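Local coordinates for protein Esterase/lipase (Lactobacillus rhamnosus, PDB 4N5H) that probably hydrolyses carboxylic esters, and may transfer their acyl groups, as a serine esterase of the alpha/beta hydrolase fold, at residues A64-T68 with G134-D138; L55-A59 with A93-A98. The protein carries 1 engineered substitution. All blocks are in the same frame, centred on the assembly; numbering follows the deposited sequence.

Contact 1: A64-T68 with G134-D138. With CA (calcium ion), chain F.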
ATOM      1  N   ALA A  64       9.925 -25.110  19.784  1.00 26.13           N
ATOM      2  CA  ALA A  64       9.403 -25.793  18.596  1.00 28.10           C
ATOM      3  C   ALA A  64       7.858 -25.754  18.628  1.00 26.77           C
ATOM      4  O   ALA A  64       7.219 -25.834  17.578  1.00 28.93           O
ATOM      5  CB  ALA A  64       9.856 -27.264  18.532  1.00 31.97           C
ATOM      6  N   THR A  65       7.265 -25.855  19.796  1.00 22.20           N
ATOM      7  CA  THR A  65       5.815 -25.769  19.942  1.00 21.52           C
ATOM      8  C   THR A  65       5.524 -24.688  20.944  1.00 21.40           C
ATOM      9  O   THR A  65       6.312 -24.484  21.839  1.00 23.91           O
ATOM     10  CB  THR A  65       5.086 -27.115  20.282  1.00 23.13           C
ATOM     11  OG1 THR A  65       5.372 -27.544  21.610  1.00 24.56           O
ATOM     12  CG2 THR A  65       5.564 -28.182  19.253  1.00 27.23           C
ATOM     13  N   MET A  66       4.404 -23.992  20.764  1.00 15.03           N
ATOM     14  CA  MET A  66       3.955 -22.938  21.618  1.00 14.42           C
ATOM     15  C   MET A  66       2.501 -23.186  22.030  1.00 14.61           C
ATOM     16  O   MET A  66       1.771 -23.822  21.298  1.00 15.10           O
ATOM     17  CB  MET A  66       4.024 -21.633  20.830  1.00 15.76           C
ATOM     18  CG  MET A  66       5.497 -21.321  20.529  1.00 21.55           C
ATOM     19  SD  MET A  66       5.511 -20.049  19.309  1.00 27.72           S
ATOM     20  CE  MET A  66       5.250 -20.977  17.935  1.00 21.08           C
ATOM     21  N   PRO A  67       2.072 -22.733  23.226  1.00 14.37           N
ATOM     22  CA  PRO A  67       0.707 -22.861  23.599  1.00 13.72           C
ATOM     23  C   PRO A  67      -0.227 -22.251  22.520  1.00 12.13           C
ATOM     24  O   PRO A  67       0.165 -21.247  21.877  1.00 13.45           O
ATOM     25  CB  PRO A  67       0.604 -22.169  24.955  1.00 15.86           C
ATOM     26  CG  PRO A  67       2.032 -22.150  25.454  1.00 20.47           C
ATOM     27  CD  PRO A  67       2.863 -21.989  24.224  1.00 18.54           C
ATOM     28  N   THR A  68      -1.399 -22.827  22.421  1.00 11.94           N
ATOM     29  CA  THR A  68      -2.334 -22.519  21.355  1.00 11.91           C
ATOM     30  C   THR A  68      -3.405 -21.527  21.746  1.00 11.71           C
ATOM     31  O   THR A  68      -4.035 -21.661  22.822  1.00 12.13           O
ATOM     32  CB  THR A  68      -2.962 -23.812  20.888  1.00 12.74           C
ATOM     33  OG1 THR A  68      -1.965 -24.667  20.264  1.00 13.75           O
ATOM     34  CG2 THR A  68      -4.071 -23.583  19.831  1.00 13.77           C
ATOM     35  N   GLY A 134       3.962 -26.343  14.978  1.00 13.73           N
ATOM     36  CA  GLY A 134       4.145 -25.482  16.123  1.00 16.36           C
ATOM     37  C   GLY A 134       3.103 -25.347  17.154  1.00 14.86           C
ATOM     38  O   GLY A 134       3.320 -24.669  18.188  1.00 15.61           O
ATOM     39  N   PHE A 135       1.970 -26.000  16.972  1.00 13.62           N
ATOM     40  CA  PHE A 135       0.913 -25.872  17.948  1.00 12.26           C
ATOM     41  C   PHE A 135       1.014 -26.933  19.058  1.00 13.47           C
ATOM     42  O   PHE A 135       0.939 -28.157  18.783  1.00 13.95           O
ATOM     43  CB  PHE A 135      -0.473 -26.031  17.279  1.00 13.19           C
ATOM     44  CG  PHE A 135      -0.868 -24.834  16.460  1.00 11.22           C
ATOM     45  CD1 PHE A 135      -0.230 -24.539  15.244  1.00 11.78           C
ATOM     46  CD2 PHE A 135      -1.796 -23.897  16.952  1.00 11.85           C
ATOM     47  CE1 PHE A 135      -0.515 -23.378  14.537  1.00 12.42           C
ATOM     48  CE2 PHE A 135      -2.037 -22.715  16.299  1.00 12.18           C
ATOM     49  CZ  PHE A 135      -1.419 -22.461  15.083  1.00 13.21           C
ATOM     50  N   ASP A 136       1.058 -26.428  20.301  1.00 13.17           N
ATOM     51  CA  ASP A 136       0.927 -27.279  21.463  1.00 13.26           C
ATOM     52  C   ASP A 136      -0.497 -27.410  21.809  1.00 13.18           C
ATOM     53  O   ASP A 136      -1.113 -26.421  22.305  1.00 13.84           O
ATOM     54  CB  ASP A 136       1.754 -26.672  22.601  1.00 15.14           C
ATOM     55  CG  ASP A 136       1.481 -27.323  23.954  1.00 20.82           C
ATOM     56  OD1 ASP A 136       0.832 -28.394  24.028  1.00 17.61           O
ATOM     57  OD2 ASP A 136       1.895 -26.656  24.903  1.00 24.13           O
ATOM     58  N   LEU A 137      -1.125 -28.538  21.493  1.00 14.02           N
ATOM     59  CA  LEU A 137      -2.509 -28.706  21.772  1.00 14.22           C
ATOM     60  C   LEU A 137      -2.855 -29.285  23.169  1.00 14.12           C
ATOM     61  O   LEU A 137      -4.005 -29.543  23.447  1.00 14.29           O
ATOM     62  CB  LEU A 137      -3.121 -29.562  20.691  1.00 14.81           C
ATOM     63  CG  LEU A 137      -3.098 -28.931  19.280  1.00 15.69           C
ATOM     64  CD1 LEU A 137      -3.732 -29.917  18.275  1.00 17.07           C
ATOM     65  CD2 LEU A 137      -3.856 -27.568  19.256  1.00 16.59           C
ATOM     66  N   ASP A 138      -1.850 -29.387  24.037  1.00 12.63           N
ATOM     67  CA  ASP A 138      -2.130 -29.720  25.437  1.00 15.20           C
ATOM     68  C   ASP A 138      -2.565 -28.502  26.226  1.00 14.59           C
ATOM     69  O   ASP A 138      -3.162 -28.624  27.312  1.00 16.04           O
ATOM     70  CB  ASP A 138      -0.910 -30.362  26.066  1.00 14.95           C
ATOM     71  CG  ASP A 138      -0.659 -31.790  25.553  1.00 20.75           C
ATOM     72  OD1 ASP A 138      -1.626 -32.442  25.070  1.00 21.58           O
ATOM     73  OD2 ASP A 138       0.477 -32.166  25.626  1.00 22.79           O
TER
HETATM   74 CA    CA F 405       6.354 -26.600  23.643  1.00 41.15          CA
HETATM   75  O   HOH W   1       4.388 -25.422  24.729  1.00 25.74           O
HETATM   76  O   HOH W   2       5.382 -29.006  23.997  1.00 34.23           O
HETATM   77  O   HOH W   3       6.859 -24.639  25.013  1.00 42.77           O

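Contact 2: L55-A59 with A93-A98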
ATOM      1  N   LEU A  55      -3.085 -19.100  10.259  1.00 10.69           N
ATOM      2  CA  LEU A  55      -2.194 -19.406  11.400  1.00 10.81           C
ATOM      3  C   LEU A  55      -1.205 -18.270  11.591  1.00 12.03           C
ATOM      4  O   LEU A  55      -0.597 -17.735  10.651  1.00 11.32           O
ATOM      5  CB  LEU A  55      -1.430 -20.703  11.207  1.00 10.45           C
ATOM      6  CG  LEU A  55      -2.298 -21.932  10.813  1.00 11.04           C
ATOM      7  CD1 LEU A  55      -1.465 -23.152  10.594  1.00 12.21           C
ATOM      8  CD2 LEU A  55      -3.361 -22.202  11.871  1.00 11.19           C
ATOM      9  N   TYR A  56      -0.926 -17.969  12.872  1.00 10.48           N
ATOM     10  CA  TYR A  56      -0.067 -16.836  13.218  1.00 11.51           C
ATOM     11  C   TYR A  56       0.944 -17.329  14.287  1.00 11.58           C
ATOM     12  O   TYR A  56       0.618 -18.135  15.186  1.00 11.84           O
ATOM     13  CB  TYR A  56      -0.842 -15.674  13.852  1.00 12.03           C
ATOM     14  CG  TYR A  56      -2.073 -15.229  13.102  1.00 11.84           C
ATOM     15  CD1 TYR A  56      -3.270 -15.902  13.188  1.00 12.14           C
ATOM     16  CD2 TYR A  56      -2.033 -14.040  12.368  1.00 13.93           C
ATOM     17  CE1 TYR A  56      -4.406 -15.466  12.517  1.00 12.06           C
ATOM     18  CE2 TYR A  56      -3.183 -13.565  11.730  1.00 15.34           C
ATOM     19  CZ  TYR A  56      -4.369 -14.322  11.782  1.00 14.69           C
ATOM     20  OH  TYR A  56      -5.513 -13.830  11.183  1.00 14.39           O
ATOM     21  N   TYR A  57       2.156 -16.788  14.211  1.00 12.39           N
ATOM     22  CA  TYR A  57       3.237 -17.172  15.099  1.00 11.58           C
ATOM     23  C   TYR A  57       4.200 -15.986  15.347  1.00 12.46           C
ATOM     24  O   TYR A  57       4.354 -15.098  14.569  1.00 13.57           O
ATOM     25  CB  TYR A  57       4.147 -18.186  14.338  1.00 13.88           C
ATOM     26  CG  TYR A  57       3.419 -19.361  13.681  1.00 13.57           C
ATOM     27  CD1 TYR A  57       2.978 -19.256  12.396  1.00 11.76           C
ATOM     28  CD2 TYR A  57       3.224 -20.553  14.322  1.00 16.27           C
ATOM     29  CE1 TYR A  57       2.349 -20.265  11.756  1.00 13.11           C
ATOM     30  CE2 TYR A  57       2.607 -21.612  13.695  1.00 14.12           C
ATOM     31  CZ  TYR A  57       2.164 -21.457  12.362  1.00 12.62           C
ATOM     32  OH  TYR A  57       1.573 -22.524  11.725  1.00 12.37           O
ATOM     33  N   PRO A  58       4.866 -16.071  16.492  1.00 14.13           N
ATOM     34  CA  PRO A  58       5.969 -15.062  16.655  1.00 17.20           C
ATOM     35  C   PRO A  58       6.999 -15.270  15.581  1.00 17.48           C
ATOM     36  O   PRO A  58       7.187 -16.417  15.164  1.00 18.85           O
ATOM     37  CB  PRO A  58       6.531 -15.458  18.055  1.00 17.06           C
ATOM     38  CG  PRO A  58       6.074 -16.831  18.309  1.00 19.69           C
ATOM     39  CD  PRO A  58       4.815 -17.071  17.561  1.00 16.07           C
ATOM     40  N   ALA A  59       7.620 -14.205  15.094  1.00 17.03           N
ATOM     41  CA  ALA A  59       8.677 -14.385  14.118  1.00 18.58           C
ATOM     42  C   ALA A  59       9.865 -15.181  14.614  1.00 21.92           C
ATOM     43  O   ALA A  59      10.408 -15.909  13.813  1.00 26.10           O
ATOM     44  CB  ALA A  59       9.104 -13.059  13.536  1.00 21.86           C
ATOM     45  N   ALA A  93      -0.111 -13.755  18.997  1.00 11.65           N
ATOM     46  CA  ALA A  93       1.036 -14.544  18.514  1.00 11.70           C
ATOM     47  C   ALA A  93       2.379 -13.911  18.894  1.00 13.84           C
ATOM     48  O   ALA A  93       3.314 -14.631  19.274  1.00 13.27           O
ATOM     49  CB  ALA A  93       0.977 -14.712  16.964  1.00 12.51           C
ATOM     50  N   SER A  94       2.432 -12.598  18.866  1.00 13.11           N
ATOM     51  CA  SER A  94       3.670 -11.885  19.165  1.00 14.49           C
ATOM     52  C   SER A  94       4.127 -12.110  20.622  1.00 14.48           C
ATOM     53  O   SER A  94       5.322 -11.899  20.918  1.00 16.79           O
ATOM     54  CB  SER A  94       3.538 -10.350  18.916  1.00 13.03           C
ATOM     55  OG  SER A  94       2.816  -9.699  19.960  1.00 13.92           O
ATOM     56  N   GLN A  95       3.224 -12.501  21.473  1.00 13.97           N
ATOM     57  CA  GLN A  95       3.467 -12.817  22.888  1.00 12.96           C
ATOM     58  C   GLN A  95       3.984 -14.230  23.098  1.00 14.16           C
ATOM     59  O   GLN A  95       4.261 -14.576  24.286  1.00 15.24           O
ATOM     60  CB  GLN A  95       2.258 -12.467  23.723  1.00 13.92           C
ATOM     61  CG  GLN A  95       1.837 -11.019  23.692  1.00 16.87           C
ATOM     62  CD  GLN A  95       3.010 -10.112  23.972  1.00 16.83           C
ATOM     63  OE1 GLN A  95       3.483 -10.064  25.103  1.00 17.85           O
ATOM     64  NE2 GLN A  95       3.469  -9.387  22.976  1.00 17.42           N
ATOM     65  N   GLY A  96       4.196 -15.010  22.059  1.00 12.54           N
ATOM     66  CA  GLY A  96       4.744 -16.324  22.139  1.00 15.39           C
ATOM     67  C   GLY A  96       3.763 -17.488  22.018  1.00 15.47           C
ATOM     68  O   GLY A  96       3.904 -18.553  22.681  1.00 15.36           O
ATOM     69  N   TYR A  97       2.686 -17.262  21.263  1.00 12.30           N
ATOM     70  CA  TYR A  97       1.597 -18.213  21.138  1.00 12.56           C
ATOM     71  C   TYR A  97       1.405 -18.568  19.650  1.00 13.70           C
ATOM     72  O   TYR A  97       1.642 -17.747  18.783  1.00 13.40           O
ATOM     73  CB  TYR A  97       0.249 -17.653  21.654  1.00 13.12           C
ATOM     74  CG  TYR A  97       0.320 -17.422  23.148  1.00 13.06           C
ATOM     75  CD1 TYR A  97       0.901 -16.242  23.597  1.00 12.90           C
ATOM     76  CD2 TYR A  97       0.006 -18.412  24.080  1.00 14.64           C
ATOM     77  CE1 TYR A  97       1.156 -16.047  24.953  1.00 14.12           C
ATOM     78  CE2 TYR A  97       0.207 -18.196  25.474  1.00 15.61           C
ATOM     79  CZ  TYR A  97       0.770 -17.016  25.883  1.00 13.58           C
ATOM     80  OH  TYR A  97       0.960 -16.757  27.259  1.00 14.39           O
ATOM     81  N   ALA A  98       0.995 -19.798  19.400  1.00 12.44           N
ATOM     82  CA  ALA A  98       0.607 -20.282  18.087  1.00 11.00           C
ATOM     83  C   ALA A  98      -0.903 -20.047  18.017  1.00 11.70           C
ATOM     84  O   ALA A  98      -1.688 -20.506  18.835  1.00 10.52           O
ATOM     85  CB  ALA A  98       0.916 -21.740  17.919  1.00 11.05           C
TER

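Contact 1: A64-T68 with G134-D138
A calcium ion sits at the start of this strand pair, bound by Thr65 through its backbone O at 2.8 Å and OG1 at 2.5 Å, with three waters as further ligands. The p rotamer of Thr65 brings OG1 round to the same side as its carbonyl. Across the pair, Asp136 reaches the ion indirectly, its OD2 accepting from water 1 at 2.8 Å; OD2 also pairs with His139, while OD1 takes the Asp138 N at 2.9 Å in an Asx turn where the chain turns a corner. The backbones run parallel, Met66 N giving to Gly134 O and Asp136 N to Met66 O, both at 2.9 Å, so Met66 straddles Phe135. The pair opens the inner strand 66-72 of the alpha/beta hydrolase sheet: the short strand 135-136 flanks its beginning, before strand 140-145 takes over as the parallel neighbour. Gly134, with phi at 117°, packs its CA 3.4 Å from Ala64 O in a CA-H...O contact; a side chain here would clash with its own preceding carbonyl. On the other face from Asp136, Phe135 turns inward against Leu126 of helix 112-129, and Thr68 OG1 lies at its ring edge while donating to Asp136 O at 2.8 Å.

Contact 2: L55-A59 with A93-A98
Tyr56 and Tyr57 share nearly the same chi1, -50° (m), yet as successive strand residues they send their rings to opposite faces of the sheet. Only the base of Tyr56 meets the helix end: its CB lies 3.7 Å from Ala93 CB, which points toward the strand, and the ring then leads off along helix 86-94 over Cys89 and Arg90. Tyr57 turns away instead; its CD2 grazes Ala98 CB at 4.4 Å, and its hydroxyl is bonded to Glu38. Pro58 fills the gap beside the turn, with CD 3.3 Å from Ala93 O and CG 4.1 Å from Gly96 CA. Ala93 O is itself taken by Gly96 N at 2.9 Å, and Gly96, at positive phi, lets the chain leave the helix. The CA-to-CB bond of Tyr97 points away from the strand, and its hydroxyl is bonded to Asp302 and Arg299 of helix 288-311. Strand 52-58 thus runs between antiparallel neighbours 35-42 and 98-102, with the end of helix 86-94 packed on its Tyr56 face.

The two contacts lie with their centres about 10 Å apart, on the same side of the chain's centre, and their segments alternate along the sequence: 55-59, 64-68, 93-98, 134-138. They meet directly. Pro67 O and Ala98 N, 3.0 Å apart, make a probable hydrogen bond between parallel strands 66-72 and 98-102; Met66 SD packs on Pro58 CG at 3.4 Å, and Phe135 CE2 lies 3.4 Å from Ala98 C. From strand 66-72 the chain crosses through helix 86-94 to strand 98-102, a beta-alpha-beta crossover. Contact 2 packs that connection against antiparallel strand 52-58, while contact 1 adds strand 135-136, so together they join four strands of one alpha/beta hydrolase sheet.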